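Local coordinates for protein exosome complex component Rrp42 (Pyrococcus abyssi, PDB 2PO1) that probably serves as a non-catalytic subunit of the RNA-degrading archaeal exosome, an RNase PH family member that helps to shape the active site of Rrp41, at residues K260-E263 with I264-I268. Residues are numbered along the deposited sequence; the frame is centred on the assembly and turned at random.
Sequences KAEE and IRKLI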
ATOM      1  N   LYS C 260     -30.000  26.744 -11.508  1.00 29.02           N
ATOM      2  CA  LYS C 260     -28.970  27.129 -10.582  1.00 29.09           C
ATOM      3  C   LYS C 260     -27.602  27.068 -11.286  1.00 27.98           C
ATOM      4  O   LYS C 260     -26.714  27.906 -11.034  1.00 27.55           O
ATOM      5  CB  LYS C 260     -29.037  26.202  -9.350  1.00 28.61           C
ATOM      6  CG  LYS C 260     -30.377  26.416  -8.608  1.00 30.28           C
ATOM      7  CD  LYS C 260     -30.163  27.452  -7.535  1.00 30.23           C
ATOM      8  CE  LYS C 260     -30.644  28.743  -7.894  1.00 32.34           C
ATOM      9  NZ  LYS C 260     -30.327  29.746  -6.810  1.00 29.22           N
ATOM     10  N   ALA C 261     -27.427  26.083 -12.163  1.00 28.17           N
ATOM     11  CA  ALA C 261     -26.122  25.921 -12.877  1.00 26.62           C
ATOM     12  C   ALA C 261     -25.884  27.187 -13.699  1.00 28.46           C
ATOM     13  O   ALA C 261     -24.773  27.709 -13.789  1.00 28.37           O
ATOM     14  CB  ALA C 261     -26.141  24.725 -13.752  1.00 25.54           C
ATOM     15  N   GLU C 262     -26.938  27.709 -14.286  1.00 29.62           N
ATOM     16  CA  GLU C 262     -26.764  28.871 -15.121  1.00 32.06           C
ATOM     17  C   GLU C 262     -26.375  30.067 -14.295  1.00 31.77           C
ATOM     18  O   GLU C 262     -25.584  30.871 -14.758  1.00 33.24           O
ATOM     19  CB  GLU C 262     -27.981  29.155 -15.996  1.00 34.21           C
ATOM     20  CG  GLU C 262     -27.741  30.237 -17.130  1.00 42.84           C
ATOM     21  CD  GLU C 262     -26.321  30.176 -17.821  1.00 48.53           C
ATOM     22  OE1 GLU C 262     -25.631  31.242 -17.886  1.00 48.77           O
ATOM     23  OE2 GLU C 262     -25.897  29.069 -18.282  1.00 48.54           O
ATOM     24  N   GLU C 263     -26.976  30.227 -13.109  1.00 30.53           N
ATOM     25  CA  GLU C 263     -26.647  31.344 -12.223  1.00 30.43           C
ATOM     26  C   GLU C 263     -25.169  31.199 -11.789  1.00 28.93           C
ATOM     27  O   GLU C 263     -24.447  32.176 -11.656  1.00 30.05           O
ATOM     28  CB  GLU C 263     -27.561  31.288 -10.997  1.00 31.29           C
ATOM     29  CG  GLU C 263     -29.059  31.569 -11.298  1.00 34.71           C
ATOM     30  CD  GLU C 263     -29.915  31.454 -10.035  1.00 35.06           C
ATOM     31  OE1 GLU C 263     -29.451  30.850  -9.081  1.00 36.92           O
ATOM     32  OE2 GLU C 263     -31.053  31.938 -10.008  1.00 42.34           O
ATOM     33  N   ILE C 264     -24.732  29.957 -11.594  1.00 25.47           N
ATOM     34  CA  ILE C 264     -23.357  29.680 -11.201  1.00 23.88           C
ATOM     35  C   ILE C 264     -22.375  29.887 -12.361  1.00 24.43           C
ATOM     36  O   ILE C 264     -21.279  30.464 -12.166  1.00 25.01           O
ATOM     37  CB  ILE C 264     -23.260  28.278 -10.606  1.00 21.36           C
ATOM     38  CG1 ILE C 264     -24.136  28.253  -9.330  1.00 23.00           C
ATOM     39  CG2 ILE C 264     -21.813  27.908 -10.392  1.00 19.98           C
ATOM     40  CD1 ILE C 264     -23.780  27.279  -8.384  1.00 26.73           C
ATOM     41  N   ARG C 265     -22.760  29.438 -13.559  1.00 24.01           N
ATOM     42  CA  ARG C 265     -21.900  29.648 -14.751  1.00 25.40           C
ATOM     43  C   ARG C 265     -21.558  31.120 -14.929  1.00 28.01           C
ATOM     44  O   ARG C 265     -20.393  31.480 -15.185  1.00 28.86           O
ATOM     45  CB  ARG C 265     -22.604  29.133 -15.988  1.00 26.43           C
ATOM     46  CG  ARG C 265     -21.760  28.886 -17.228  1.00 28.87           C
ATOM     47  CD  ARG C 265     -22.069  27.413 -17.630  1.00 34.63           C
ATOM     48  NE  ARG C 265     -23.515  27.266 -17.674  1.00 34.96           N
ATOM     49  CZ  ARG C 265     -24.214  26.204 -17.289  1.00 31.00           C
ATOM     50  NH1 ARG C 265     -23.665  25.081 -16.823  1.00 25.55           N
ATOM     51  NH2 ARG C 265     -25.513  26.303 -17.367  1.00 33.21           N
ATOM     52  N   LYS C 266     -22.558  31.981 -14.800  1.00 29.58           N
ATOM     53  CA  LYS C 266     -22.273  33.404 -14.821  1.00 31.48           C
ATOM     54  C   LYS C 266     -21.179  33.850 -13.810  1.00 31.27           C
ATOM     55  O   LYS C 266     -20.336  34.672 -14.140  1.00 31.06           O
ATOM     56  CB  LYS C 266     -23.546  34.201 -14.626  1.00 34.93           C
ATOM     57  CG  LYS C 266     -24.550  33.978 -15.715  1.00 37.72           C
ATOM     58  CD  LYS C 266     -25.696  34.997 -15.579  1.00 43.66           C
ATOM     59  CE  LYS C 266     -26.911  34.580 -16.388  1.00 47.37           C
ATOM     60  NZ  LYS C 266     -26.574  34.385 -17.817  1.00 49.93           N
ATOM     61  N   LEU C 267     -21.187  33.298 -12.594  1.00 29.45           N
ATOM     62  CA  LEU C 267     -20.170  33.647 -11.603  1.00 29.23           C
ATOM     63  C   LEU C 267     -18.794  33.115 -11.989  1.00 27.46           C
ATOM     64  O   LEU C 267     -17.798  33.814 -11.847  1.00 27.00           O
ATOM     65  CB  LEU C 267     -20.535  33.088 -10.230  1.00 27.88           C
ATOM     66  CG  LEU C 267     -21.784  33.722  -9.669  1.00 28.61           C
ATOM     67  CD1 LEU C 267     -22.327  32.944  -8.431  1.00 25.61           C
ATOM     68  CD2 LEU C 267     -21.560  35.239  -9.368  1.00 31.19           C
ATOM     69  N   ILE C 268     -18.766  31.866 -12.453  1.00 26.09           N
ATOM     70  CA  ILE C 268     -17.579  31.292 -13.031  1.00 25.94           C
ATOM     71  C   ILE C 268     -17.005  32.124 -14.167  1.00 28.19           C
ATOM     72  O   ILE C 268     -15.829  32.415 -14.147  1.00 28.99           O
ATOM     73  CB  ILE C 268     -17.804  29.846 -13.530  1.00 25.40           C
ATOM     74  CG1 ILE C 268     -18.170  28.918 -12.348  1.00 21.29           C
ATOM     75  CG2 ILE C 268     -16.569  29.371 -14.283  1.00 23.57           C
ATOM     76  CD1 ILE C 268     -18.722  27.505 -12.827  1.00 23.77           C
TER
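A chi1 of -169° in Glu-262 places CG beside the carbonyl carbon, and the bend at chi2 (38°) brings the carboxylate back over the following turn of helix 247-275; Arg-265 folds back through bends at chi2 and chi3 to meet it. The guanidinium grips side-on, NE and NH2 both donating to one oxygen: Glu-262 OE2 lies 3.0 Å from Arg-265 NE and 2.9 Å from Arg-265 NH2. That oxygen sits in the guanidinium plane, yet both donors approach it from the same face of the carboxylate, the two planes being 43° apart. The other oxygen, Glu-262 OE1, is met on its anti side by Lys-266 NZ at 3.3 Å, a longer salt bridge. Glu-262 is thus a worked example of one helical acid shared by i+3 and i+4 bases. Beneath them run the i+4 backbone bonds, among them Arg-265 N to Ala-261 O at 2.7 Å, and Ala-261 O also lies over the centre of the Arg-265 guanidinium, 3.8 Å above its plane. On the buried flank, Ile-264 and Ile-268 pack on Ile-158 of helix 152-166 and Val-197 of strand 197-204. Held by Glu-262 through NE and NH2 and by Ile-195 O through NH1, the guanidinium is probably restrained in rotation, and the two neighbouring cations would be expected to favour an ionised Glu-262.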